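Local coordinates for putative glycosyl hydrolase (Bacteroides thetaiotaomicron VPI-5482, PDB 3K11), which probably acts as a glycosyl hydrolase of the family 88 type, although its natural substrate is not established, at residues R239-I242 with L247-H250; W270-A275 with R297-G302; E277-L282 with K342-A347. All coordinates share one frame; numbering follows the deposited sequence. Where two conformers were deposited one is given.

Contact 1 (R239-I242 with L247-H250). With EDO (1,2-ethanediol), chain H.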
ATOM      1  N   ARG A 239      19.721  -9.686  11.112  1.00 23.58           N
ATOM      2  CA  ARG A 239      19.554  -8.247  11.323  1.00 25.24           C
ATOM      3  C   ARG A 239      18.755  -7.514  10.242  1.00 26.24           C
ATOM      4  O   ARG A 239      18.033  -6.587  10.552  1.00 24.84           O
ATOM      5  CB  ARG A 239      20.919  -7.606  11.383  1.00 24.38           C
ATOM      6  CG  ARG A 239      21.719  -8.124  12.570  1.00 27.02           C
ATOM      7  CD  ARG A 239      23.075  -7.606  12.458  1.00 28.37           C
ATOM      8  NE  ARG A 239      23.949  -7.813  13.615  1.00 25.60           N
ATOM      9  CZ  ARG A 239      24.998  -8.643  13.657  1.00 24.99           C
ATOM     10  NH1 ARG A 239      25.263  -9.516  12.681  1.00 26.35           N
ATOM     11  NH2 ARG A 239      25.764  -8.618  14.732  1.00 27.22           N
HETATM   12  N   MSE A 240      18.904  -7.940   8.999  1.00 23.64           N
HETATM   13  CA  MSE A 240      18.409  -7.172   7.858  1.00 23.86           C
HETATM   14  C   MSE A 240      17.082  -7.676   7.283  1.00 25.71           C
HETATM   15  O   MSE A 240      16.341  -6.871   6.663  1.00 23.76           O
HETATM   16  CB  MSE A 240      19.555  -7.045   6.821  1.00 25.78           C
HETATM   17  CG  MSE A 240      20.816  -6.367   7.405  1.00 24.21           C
HETATM   18 SE   MSE A 240      21.976  -5.873   6.020  0.75 24.81          SE
HETATM   19  CE  MSE A 240      21.100  -4.115   5.751  1.00 25.38           C
ATOM     20  N   PHE A 241      16.732  -8.947   7.524  1.00 23.39           N
ATOM     21  CA  PHE A 241      15.455  -9.507   6.987  1.00 23.55           C
ATOM     22  C   PHE A 241      14.329  -8.966   7.831  1.00 27.39           C
ATOM     23  O   PHE A 241      14.508  -8.816   9.032  1.00 28.01           O
ATOM     24  CB  PHE A 241      15.441 -11.029   6.975  1.00 25.24           C
ATOM     25  CG  PHE A 241      14.319 -11.618   6.136  1.00 22.09           C
ATOM     26  CD1 PHE A 241      14.272 -11.411   4.761  1.00 24.91           C
ATOM     27  CD2 PHE A 241      13.366 -12.415   6.698  1.00 23.13           C
ATOM     28  CE1 PHE A 241      13.265 -11.955   4.002  1.00 25.94           C
ATOM     29  CE2 PHE A 241      12.333 -12.938   5.910  1.00 25.55           C
ATOM     30  CZ  PHE A 241      12.294 -12.713   4.603  1.00 24.76           C
ATOM     31  N   ILE A 242      13.173  -8.728   7.210  1.00 26.88           N
ATOM     32  CA  ILE A 242      11.983  -8.187   7.876  1.00 26.55           C
ATOM     33  C   ILE A 242      10.881  -9.248   7.657  1.00 26.18           C
ATOM     34  O   ILE A 242      10.179  -9.234   6.640  1.00 25.79           O
ATOM     35  CB  ILE A 242      11.510  -6.870   7.285  1.00 27.00           C
ATOM     36  CG1 ILE A 242      12.620  -5.808   7.287  1.00 26.85           C
ATOM     37  CG2 ILE A 242      10.374  -6.279   8.167  1.00 26.09           C
ATOM     38  CD1 ILE A 242      12.400  -4.654   6.369  1.00 29.31           C
ATOM     39  N   LEU A 247      10.959  -9.067   3.198  1.00 24.11           N
ATOM     40  CA  LEU A 247      11.875  -8.211   2.456  1.00 21.45           C
ATOM     41  C   LEU A 247      13.043  -7.872   3.374  1.00 23.62           C
ATOM     42  O   LEU A 247      12.966  -8.053   4.593  1.00 23.55           O
ATOM     43  CB  LEU A 247      11.152  -6.898   2.038  1.00 22.42           C
ATOM     44  CG  LEU A 247       9.902  -6.978   1.182  1.00 24.14           C
ATOM     45  CD1 LEU A 247       9.358  -5.525   1.003  1.00 21.81           C
ATOM     46  CD2 LEU A 247      10.218  -7.658  -0.149  1.00 23.99           C
ATOM     47  N   TYR A 248      14.099  -7.353   2.772  1.00 22.40           N
ATOM     48  CA  TYR A 248      15.262  -6.888   3.486  1.00 23.67           C
ATOM     49  C   TYR A 248      15.353  -5.380   3.500  1.00 26.22           C
ATOM     50  O   TYR A 248      15.012  -4.712   2.520  1.00 23.66           O
ATOM     51  CB  TYR A 248      16.503  -7.375   2.788  1.00 22.15           C
ATOM     52  CG  TYR A 248      16.864  -8.838   3.022  1.00 22.14           C
ATOM     53  CD1 TYR A 248      16.383  -9.829   2.188  1.00 22.04           C
ATOM     54  CD2 TYR A 248      17.709  -9.215   4.057  1.00 22.20           C
ATOM     55  CE1 TYR A 248      16.734 -11.131   2.349  1.00 22.97           C
ATOM     56  CE2 TYR A 248      18.046 -10.536   4.233  1.00 23.52           C
ATOM     57  CZ  TYR A 248      17.572 -11.483   3.376  1.00 28.43           C
ATOM     58  OH  TYR A 248      17.934 -12.791   3.567  1.00 26.35           O
ATOM     59  N   ARG A 249      15.821  -4.851   4.633  1.00 22.23           N
ATOM     60  CA  ARG A 249      16.213  -3.442   4.687  1.00 23.79           C
ATOM     61  C   ARG A 249      17.561  -3.220   3.950  1.00 23.96           C
ATOM     62  O   ARG A 249      18.438  -4.071   3.982  1.00 22.98           O
ATOM     63  CB  ARG A 249      16.275  -2.934   6.117  1.00 26.88           C
ATOM     64  CG  ARG A 249      16.919  -3.789   7.091  1.00 35.81           C
ATOM     65  CD  ARG A 249      17.053  -3.140   8.487  1.00 30.00           C
ATOM     66  NE  ARG A 249      15.796  -3.049   9.205  1.00 30.53           N
ATOM     67  CZ  ARG A 249      15.136  -4.028   9.808  1.00 29.08           C
ATOM     68  NH1 ARG A 249      15.491  -5.282   9.783  1.00 30.09           N
ATOM     69  NH2 ARG A 249      14.027  -3.739  10.420  1.00 33.98           N
ATOM     70  N   HIS A 250      17.736  -2.065   3.324  1.00 23.76           N
ATOM     71  CA  HIS A 250      19.010  -1.752   2.648  1.00 22.03           C
ATOM     72  C   HIS A 250      20.164  -1.578   3.631  1.00 24.24           C
ATOM     73  O   HIS A 250      21.291  -1.948   3.340  1.00 23.83           O
ATOM     74  CB  HIS A 250      18.882  -0.481   1.797  1.00 23.24           C
ATOM     75  CG  HIS A 250      20.079  -0.189   0.960  1.00 22.81           C
ATOM     76  ND1 HIS A 250      20.403   1.091   0.528  1.00 24.33           N
ATOM     77  CD2 HIS A 250      21.035  -1.011   0.475  1.00 21.64           C
ATOM     78  CE1 HIS A 250      21.508   1.029  -0.203  1.00 26.41           C
ATOM     79  NE2 HIS A 250      21.916  -0.235  -0.255  1.00 22.59           N
TER
HETATM   80  C1  EDO H   7       9.921  -2.818  10.098  1.00 52.81           C
HETATM   81  O1  EDO H   7      10.347  -3.628  11.213  1.00 56.65           O
HETATM   82  C2  EDO H   7      11.073  -2.034   9.479  1.00 53.75           C
HETATM   83  O2  EDO H   7      12.000  -1.458  10.413  1.00 32.18           O
HETATM   84  O   HOH W   1      14.029  -7.480  11.091  1.00 50.62           O
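Arg249 doubles back across its own hairpin: one face of its guanidinium lies against CG1 of Ile242, while Arg249 NH1 comes within 3.0 Å of Arg239 O. The antiparallel beta hairpin of strands 241-242 and 247-253 grows directly out of helix 222-240, in a helical protein consistent with the (alpha/alpha)6 barrel of glycosyl hydrolase family 88. A first torsion of 44° places Arg249 CG between the backbone N and the carbonyl carbon, and a bend at chi3 (73°) swings the charged end back toward the end of the helix, whose carbonyls probably favour a positive group. Water 1 links NH1 to Phe241 O, NE bonds to His259 O, and NH2 donates to O2 of an ethanediol, probably from the crystallisation liquor. The backbones are joined from Arg249 N to Met240 O (2.9 Å) and from Ile242 N to Leu247 O (2.7 Å). Phe241 and Tyr248, a non-hydrogen-bonded pair, share one face of the hairpin; the edge of Phe241 points at the face of Tyr248, with ring centroids 4.9 Å apart. Tyr295 and His299 of helix 289-304 extend this aromatic cluster, Tyr295 against Phe241 and His299 against Tyr248. Met240, a selenomethionine bent at its last torsion, ends with CE only 3.2 Å from His250 O.

Contact 2 (W270-A275 with R297-G302)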
ATOM      1  N   TRP A 270      20.185  -8.123  -4.897  1.00 22.83           N
ATOM      2  CA  TRP A 270      21.464  -8.678  -4.491  1.00 22.37           C
ATOM      3  C   TRP A 270      21.316  -9.757  -3.405  1.00 24.21           C
ATOM      4  O   TRP A 270      22.005 -10.746  -3.436  1.00 24.96           O
ATOM      5  CB  TRP A 270      22.386  -7.581  -3.989  1.00 22.64           C
ATOM      6  CG  TRP A 270      22.869  -6.598  -5.021  1.00 23.02           C
ATOM      7  CD1 TRP A 270      23.137  -5.250  -4.806  1.00 27.84           C
ATOM      8  CD2 TRP A 270      23.160  -6.842  -6.400  1.00 28.25           C
ATOM      9  NE1 TRP A 270      23.556  -4.688  -5.964  1.00 28.38           N
ATOM     10  CE2 TRP A 270      23.570  -5.630  -6.954  1.00 30.82           C
ATOM     11  CE3 TRP A 270      23.109  -7.965  -7.220  1.00 35.07           C
ATOM     12  CZ2 TRP A 270      23.916  -5.503  -8.279  1.00 31.82           C
ATOM     13  CZ3 TRP A 270      23.461  -7.831  -8.555  1.00 35.37           C
ATOM     14  CH2 TRP A 270      23.841  -6.598  -9.067  1.00 33.23           C
ATOM     15  N   ALA A 271      20.390  -9.587  -2.468  1.00 24.08           N
ATOM     16  CA  ALA A 271      20.164 -10.551  -1.382  1.00 22.31           C
ATOM     17  C   ALA A 271      19.544 -11.834  -1.949  1.00 23.07           C
ATOM     18  O   ALA A 271      19.869 -12.946  -1.519  1.00 24.86           O
ATOM     19  CB  ALA A 271      19.205  -9.966  -0.328  1.00 23.02           C
ATOM     20  N   LEU A 272      18.633 -11.685  -2.902  1.00 23.38           N
ATOM     21  CA  LEU A 272      17.995 -12.858  -3.547  1.00 22.82           C
ATOM     22  C   LEU A 272      19.018 -13.632  -4.360  1.00 23.57           C
ATOM     23  O   LEU A 272      19.063 -14.875  -4.332  1.00 23.70           O
ATOM     24  CB  LEU A 272      16.815 -12.387  -4.425  1.00 21.98           C
ATOM     25  CG  LEU A 272      15.741 -13.458  -4.767  1.00 23.73           C
ATOM     26  CD1 LEU A 272      15.017 -14.023  -3.503  1.00 24.79           C
ATOM     27  CD2 LEU A 272      14.744 -12.894  -5.785  1.00 22.76           C
ATOM     28  N   LEU A 273      19.872 -12.876  -5.055  1.00 21.80           N
ATOM     29  CA  LEU A 273      20.943 -13.453  -5.885  1.00 22.14           C
ATOM     30  C   LEU A 273      21.987 -14.127  -5.028  1.00 21.15           C
ATOM     31  O   LEU A 273      22.523 -15.179  -5.412  1.00 23.89           O
ATOM     32  CB  LEU A 273      21.533 -12.367  -6.815  1.00 22.06           C
ATOM     33  CG  LEU A 273      22.592 -12.738  -7.846  1.00 30.46           C
ATOM     34  CD1 LEU A 273      22.286 -13.959  -8.625  1.00 20.80           C
ATOM     35  CD2 LEU A 273      22.836 -11.547  -8.786  1.00 28.71           C
ATOM     36  N   THR A 274      22.302 -13.544  -3.879  1.00 23.53           N
ATOM     37  CA  THR A 274      23.230 -14.190  -2.935  1.00 23.64           C
ATOM     38  C   THR A 274      22.734 -15.557  -2.501  1.00 24.13           C
ATOM     39  O   THR A 274      23.482 -16.543  -2.482  1.00 24.35           O
ATOM     40  CB  THR A 274      23.406 -13.329  -1.676  1.00 24.18           C
ATOM     41  OG1 THR A 274      23.970 -12.082  -2.073  1.00 26.31           O
ATOM     42  CG2 THR A 274      24.361 -13.986  -0.687  1.00 24.14           C
ATOM     43  N   ALA A 275      21.455 -15.641  -2.149  1.00 23.11           N
ATOM     44  CA  ALA A 275      20.865 -16.938  -1.794  1.00 22.68           C
ATOM     45  C   ALA A 275      21.011 -17.935  -2.939  1.00 23.75           C
ATOM     46  O   ALA A 275      21.357 -19.086  -2.714  1.00 24.51           O
ATOM     47  CB  ALA A 275      19.409 -16.742  -1.398  1.00 21.11           C
ATOM     48  N   ARG A 297      13.166 -18.860   0.437  1.00 25.67           N
ATOM     49  CA  ARG A 297      11.751 -19.000   0.164  1.00 24.52           C
ATOM     50  C   ARG A 297      10.863 -17.880   0.724  1.00 24.09           C
ATOM     51  O   ARG A 297       9.907 -17.458   0.055  1.00 25.83           O
ATOM     52  CB  ARG A 297      11.279 -20.369   0.603  1.00 25.01           C
ATOM     53  CG  ARG A 297      11.742 -21.469  -0.339  1.00 25.92           C
ATOM     54  CD  ARG A 297      11.255 -22.781   0.157  1.00 32.97           C
ATOM     55  NE  ARG A 297      11.627 -23.782  -0.850  1.00 34.10           N
ATOM     56  CZ  ARG A 297      11.996 -25.029  -0.585  1.00 33.79           C
ATOM     57  NH1 ARG A 297      12.003 -25.492   0.675  1.00 32.32           N
ATOM     58  NH2 ARG A 297      12.374 -25.825  -1.586  1.00 29.64           N
ATOM     59  N   ALA A 298      11.144 -17.395   1.933  1.00 23.30           N
ATOM     60  CA  ALA A 298      10.392 -16.295   2.519  1.00 22.74           C
ATOM     61  C   ALA A 298      10.601 -15.010   1.714  1.00 23.07           C
ATOM     62  O   ALA A 298       9.664 -14.243   1.510  1.00 24.29           O
ATOM     63  CB  ALA A 298      10.779 -16.058   3.985  1.00 22.47           C
ATOM     64  N   HIS A 299      11.822 -14.788   1.233  1.00 21.76           N
ATOM     65  CA  HIS A 299      12.123 -13.605   0.428  1.00 21.65           C
ATOM     66  C   HIS A 299      11.435 -13.662  -0.935  1.00 23.13           C
ATOM     67  O   HIS A 299      10.874 -12.678  -1.422  1.00 23.78           O
ATOM     68  CB  HIS A 299      13.635 -13.473   0.266  1.00 21.97           C
ATOM     69  CG  HIS A 299      14.083 -12.126  -0.203  1.00 24.32           C
ATOM     70  ND1 HIS A 299      15.295 -11.935  -0.831  1.00 22.80           N
ATOM     71  CD2 HIS A 299      13.481 -10.908  -0.149  1.00 23.43           C
ATOM     72  CE1 HIS A 299      15.437 -10.646  -1.111  1.00 24.09           C
ATOM     73  NE2 HIS A 299      14.356  -9.998  -0.708  1.00 25.43           N
ATOM     74  N   VAL A 300      11.407 -14.848  -1.516  1.00 22.73           N
ATOM     75  CA  VAL A 300      10.689 -15.048  -2.777  1.00 22.39           C
ATOM     76  C   VAL A 300       9.216 -14.627  -2.623  1.00 22.60           C
ATOM     77  O   VAL A 300       8.659 -13.886  -3.475  1.00 24.01           O
ATOM     78  CB  VAL A 300      10.789 -16.481  -3.286  1.00 22.97           C
ATOM     79  CG1 VAL A 300       9.710 -16.779  -4.362  1.00 21.40           C
ATOM     80  CG2 VAL A 300      12.160 -16.782  -3.836  1.00 19.02           C
ATOM     81  N   ARG A 301       8.575 -15.098  -1.559  0.50 24.76           N
ATOM     82  CA  ARG A 301       7.179 -14.777  -1.339  0.50 23.90           C
ATOM     83  C   ARG A 301       6.934 -13.274  -1.142  0.50 25.44           C
ATOM     84  O   ARG A 301       5.924 -12.749  -1.615  0.50 26.49           O
ATOM     85  CB  ARG A 301       6.616 -15.588  -0.165  0.50 25.29           C
ATOM     86  CG  ARG A 301       6.430 -17.064  -0.483  0.50 26.94           C
ATOM     87  CD  ARG A 301       5.638 -17.769   0.613  0.50 28.53           C
ATOM     88  NE  ARG A 301       6.419 -17.966   1.821  0.50 26.88           N
ATOM     89  CZ  ARG A 301       7.221 -19.013   2.049  0.50 25.96           C
ATOM     90  NH1 ARG A 301       7.408 -19.990   1.151  0.50 30.30           N
ATOM     91  NH2 ARG A 301       7.898 -19.065   3.179  0.50 23.06           N
ATOM     92  N   GLY A 302       7.823 -12.598  -0.424  1.00 24.33           N
ATOM     93  CA  GLY A 302       7.673 -11.150  -0.167  1.00 26.37           C
ATOM     94  C   GLY A 302       7.909 -10.315  -1.389  1.00 25.71           C
ATOM     95  O   GLY A 302       7.184  -9.377  -1.638  1.00 25.75           O
TER
HETATM   96  O   HOH W   2      17.286 -13.966  -0.488  1.00 22.45           O
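Leu272 and His299 meet at a slant between two consecutive helices of the barrel-like alpha/alpha array, the methyl Leu272 CD1 lying 3.4 Å from His299 ND1. The helices run roughly antiparallel, their short segments 143° apart with axes approaching to 10.4 Å. Leu272 and His299 bury nearly equal areas and together account for most of the contact: with CG anti to the backbone N (chi1 -164°), His299 reaches across so that the backbone N of Leu272 lies at the edge of the imidazole, near its plane. Ala271 CB touches the ring at His299 CE1, 3.9 Å away. Both imidazole nitrogens have polar partners although the residue is buried: NE2 bonds to Asn268 OD1, one turn earlier on the facing helix, and ND1 meets water 2 (2.9 Å), which donates to Ala271 O. These two attachments at different corners of the ring probably fix its rotation. A leucine here would probably leave water 2 and the Asn268 amide without their imidazole partner and lose the edge-to-face contact with Tyr248. Tyr332 and Cys335 of helix 326-342 pack on Leu272, as does Phe296 of helix 289-304. The same methyl that meets the imidazole, Leu272 CD1, also makes an apolar contact with Val300 CG2, at 4.0 Å.

Contact 3 (E277-L282 with K342-A347)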
ATOM      1  N   GLU A 277      23.353 -17.871  -5.395  1.00 20.74           N
ATOM      2  CA  GLU A 277      24.756 -18.223  -5.523  1.00 22.49           C
ATOM      3  C   GLU A 277      25.226 -19.212  -4.455  1.00 24.40           C
ATOM      4  O   GLU A 277      26.018 -20.135  -4.730  1.00 22.72           O
ATOM      5  CB  GLU A 277      25.604 -16.977  -5.479  1.00 24.11           C
ATOM      6  CG  GLU A 277      25.445 -16.032  -6.687  1.00 23.92           C
ATOM      7  CD  GLU A 277      26.134 -16.522  -7.919  1.00 27.43           C
ATOM      8  OE1 GLU A 277      25.497 -17.253  -8.690  1.00 25.85           O
ATOM      9  OE2 GLU A 277      27.276 -16.084  -8.170  1.00 28.78           O
ATOM     10  N   LEU A 278      24.760 -19.008  -3.229  1.00 23.93           N
ATOM     11  CA  LEU A 278      25.095 -19.878  -2.096  1.00 22.22           C
ATOM     12  C   LEU A 278      24.438 -21.236  -2.221  1.00 24.19           C
ATOM     13  O   LEU A 278      25.087 -22.260  -2.051  1.00 23.97           O
ATOM     14  CB  LEU A 278      24.711 -19.189  -0.779  1.00 22.88           C
ATOM     15  CG  LEU A 278      25.012 -19.915   0.524  1.00 21.54           C
ATOM     16  CD1 LEU A 278      26.466 -20.313   0.584  1.00 20.69           C
ATOM     17  CD2 LEU A 278      24.598 -19.053   1.750  1.00 19.61           C
ATOM     18  N   LEU A 279      23.152 -21.250  -2.561  1.00 22.66           N
ATOM     19  CA  LEU A 279      22.456 -22.512  -2.762  1.00 21.70           C
ATOM     20  C   LEU A 279      22.963 -23.335  -3.981  1.00 24.30           C
ATOM     21  O   LEU A 279      22.826 -24.578  -4.030  1.00 24.19           O
ATOM     22  CB  LEU A 279      20.942 -22.291  -2.760  1.00 20.05           C
ATOM     23  CG  LEU A 279      20.318 -21.917  -1.437  1.00 23.50           C
ATOM     24  CD1 LEU A 279      18.947 -21.383  -1.688  1.00 20.57           C
ATOM     25  CD2 LEU A 279      20.315 -23.085  -0.420  1.00 24.12           C
ATOM     26  N   ASP A 280      23.586 -22.655  -4.954  1.00 24.15           N
ATOM     27  CA  ASP A 280      24.262 -23.360  -6.038  1.00 24.44           C
ATOM     28  C   ASP A 280      25.462 -24.136  -5.538  1.00 24.68           C
ATOM     29  O   ASP A 280      25.875 -25.099  -6.158  1.00 24.51           O
ATOM     30  CB  ASP A 280      24.759 -22.361  -7.090  1.00 25.47           C
ATOM     31  CG  ASP A 280      23.645 -21.846  -8.012  1.00 25.02           C
ATOM     32  OD1 ASP A 280      22.529 -22.438  -8.067  1.00 25.78           O
ATOM     33  OD2 ASP A 280      23.924 -20.838  -8.737  1.00 24.60           O
ATOM     34  N   VAL A 281      26.060 -23.709  -4.431  1.00 25.15           N
ATOM     35  CA  VAL A 281      27.323 -24.321  -3.950  1.00 23.57           C
ATOM     36  C   VAL A 281      27.104 -25.319  -2.809  1.00 23.64           C
ATOM     37  O   VAL A 281      27.747 -26.369  -2.745  1.00 22.81           O
ATOM     38  CB  VAL A 281      28.289 -23.222  -3.499  1.00 24.89           C
ATOM     39  CG1 VAL A 281      29.529 -23.799  -2.885  1.00 24.15           C
ATOM     40  CG2 VAL A 281      28.688 -22.300  -4.687  1.00 23.95           C
ATOM     41  N   LEU A 282      26.208 -25.003  -1.878  1.00 22.32           N
ATOM     42  CA  LEU A 282      26.027 -25.853  -0.711  1.00 22.44           C
ATOM     43  C   LEU A 282      25.613 -27.260  -1.094  1.00 24.04           C
ATOM     44  O   LEU A 282      24.679 -27.425  -1.867  1.00 26.20           O
ATOM     45  CB  LEU A 282      24.916 -25.343   0.228  1.00 21.46           C
ATOM     46  CG  LEU A 282      25.154 -24.025   0.963  1.00 23.38           C
ATOM     47  CD1 LEU A 282      23.958 -23.710   1.861  1.00 22.16           C
ATOM     48  CD2 LEU A 282      26.524 -24.050   1.767  1.00 25.27           C
ATOM     49  N   LYS A 342      16.029 -25.093 -10.734  1.00 21.84           N
ATOM     50  CA  LYS A 342      16.699 -25.904  -9.698  1.00 23.22           C
ATOM     51  C   LYS A 342      15.778 -26.744  -8.858  1.00 25.45           C
ATOM     52  O   LYS A 342      16.246 -27.563  -8.101  1.00 23.35           O
ATOM     53  CB  LYS A 342      17.549 -25.016  -8.764  1.00 23.12           C
ATOM     54  CG  LYS A 342      18.681 -24.336  -9.452  1.00 22.73           C
ATOM     55  CD  LYS A 342      19.889 -25.269  -9.745  1.00 35.17           C
ATOM     56  CE  LYS A 342      20.766 -25.471  -8.562  1.00 42.18           C
ATOM     57  NZ  LYS A 342      22.062 -26.076  -8.989  1.00 41.14           N
ATOM     58  N   GLY A 343      14.478 -26.559  -8.979  1.00 22.91           N
ATOM     59  CA  GLY A 343      13.505 -27.284  -8.181  1.00 26.68           C
ATOM     60  C   GLY A 343      13.281 -26.684  -6.810  1.00 24.18           C
ATOM     61  O   GLY A 343      12.722 -27.356  -5.961  1.00 23.76           O
ATOM     62  N   TRP A 344      13.721 -25.443  -6.574  1.00 24.42           N
ATOM     63  CA  TRP A 344      13.570 -24.797  -5.262  1.00 24.10           C
ATOM     64  C   TRP A 344      12.204 -24.165  -5.028  1.00 23.73           C
ATOM     65  O   TRP A 344      11.726 -24.121  -3.895  1.00 23.08           O
ATOM     66  CB  TRP A 344      14.620 -23.717  -5.069  1.00 25.27           C
ATOM     67  CG  TRP A 344      16.012 -24.183  -5.212  1.00 22.41           C
ATOM     68  CD1 TRP A 344      16.502 -25.421  -5.052  1.00 27.82           C
ATOM     69  CD2 TRP A 344      17.137 -23.338  -5.481  1.00 21.48           C
ATOM     70  NE1 TRP A 344      17.867 -25.419  -5.241  1.00 22.64           N
ATOM     71  CE2 TRP A 344      18.268 -24.143  -5.518  1.00 28.12           C
ATOM     72  CE3 TRP A 344      17.274 -21.976  -5.722  1.00 24.55           C
ATOM     73  CZ2 TRP A 344      19.523 -23.629  -5.758  1.00 22.86           C
ATOM     74  CZ3 TRP A 344      18.523 -21.454  -5.982  1.00 26.06           C
ATOM     75  CH2 TRP A 344      19.630 -22.285  -6.023  1.00 25.85           C
ATOM     76  N   ILE A 345      11.570 -23.687  -6.094  1.00 25.32           N
ATOM     77  CA  ILE A 345      10.233 -23.093  -6.022  1.00 23.97           C
ATOM     78  C   ILE A 345       9.367 -23.616  -7.148  1.00 23.05           C
ATOM     79  O   ILE A 345       9.818 -24.221  -8.112  1.00 24.27           O
ATOM     80  CB  ILE A 345      10.306 -21.507  -5.983  1.00 23.94           C
ATOM     81  CG1 ILE A 345      10.664 -20.917  -7.367  1.00 22.10           C
ATOM     82  CG2 ILE A 345      11.216 -21.005  -4.836  1.00 24.40           C
ATOM     83  CD1 ILE A 345      10.786 -19.362  -7.423  1.00 23.04           C
ATOM     84  N   ASP A 346       8.071 -23.429  -6.973  1.00 25.62           N
ATOM     85  CA  ASP A 346       7.068 -24.006  -7.822  1.00 23.44           C
ATOM     86  C   ASP A 346       6.904 -23.331  -9.168  1.00 23.19           C
ATOM     87  O   ASP A 346       6.774 -22.104  -9.274  1.00 22.54           O
ATOM     88  CB  ASP A 346       5.746 -23.939  -7.061  1.00 24.73           C
ATOM     89  CG  ASP A 346       4.671 -24.750  -7.689  1.00 29.11           C
ATOM     90  OD1 ASP A 346       4.678 -26.018  -7.551  1.00 26.76           O
ATOM     91  OD2 ASP A 346       3.805 -24.102  -8.307  1.00 23.95           O
ATOM     92  N   ALA A 347       6.881 -24.140 -10.222  1.00 22.49           N
ATOM     93  CA  ALA A 347       6.784 -23.608 -11.587  1.00 21.77           C
ATOM     94  C   ALA A 347       5.416 -22.999 -11.884  1.00 21.84           C
ATOM     95  O   ALA A 347       5.336 -21.999 -12.595  1.00 21.11           O
ATOM     96  CB  ALA A 347       7.137 -24.695 -12.610  1.00 22.89           C
TER
HETATM   97  O   HOH W   3      22.352 -26.630  -5.897  1.00 29.52           O
HETATM   98  O   HOH W   4      24.863 -25.994  -8.464  1.00 50.48           O
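Leu279 packs closely on the indole of Trp344: its CB is 3.5 Å from Trp344 CH2, and its CD1 lies over one face of the ring, offset toward the rim. The opposite face is covered by CB of Lys342, 3.4 Å above the plane, so the indole is sandwiched between Leu279 and the CB of a residue two positions before it. Val292 and Met293 of helix 289-304 adjoin Leu279 on this buried side. The outer side is looser and wetter. Asp280 OD1 approaches the indole rim at CH2 (3.6 Å) and bonds to His338 NE2, but its salt bridge to Lys342 NZ is long, at 3.8 Å. The lysine chain, bent at chi2 and chi3, brings NZ back toward the helix, where water does much of the joining: water 4 accepts from NZ (2.9 Å) and donates to Asp280 O, while water 3 reaches Leu279 O and takes only a weak bond from NZ. Gly343, at positive phi, closes helix 326-342 in a Schellman motif, and Asp346 is the N-cap of helix 347-362: a tight helix-to-helix connection, as expected between helices of an alpha/alpha barrel.

Contact 2 lies deepest, its centre about 12 Å from that of the chain, and all its touching residues are buried. Contact 1 is also largely buried but farther out, where a small sheet meets the helices; contact 3 opens to solvent at a helix end. Helix 265-281 serves contacts 2 and 3, and it follows strand 247-253 of contact 1 in the chain. The aromatic face of contact 1 rests directly on contact 2, with Phe241 CZ 3.7 Å from Ala298 CB, whereas Arg297 NH2 probably hydrogen-bonds to Trp344 O of contact 3. Only contact 1 has backbone pairing; contact 2 relies on side chains and one water, contact 3 on an indole and hydrated charges.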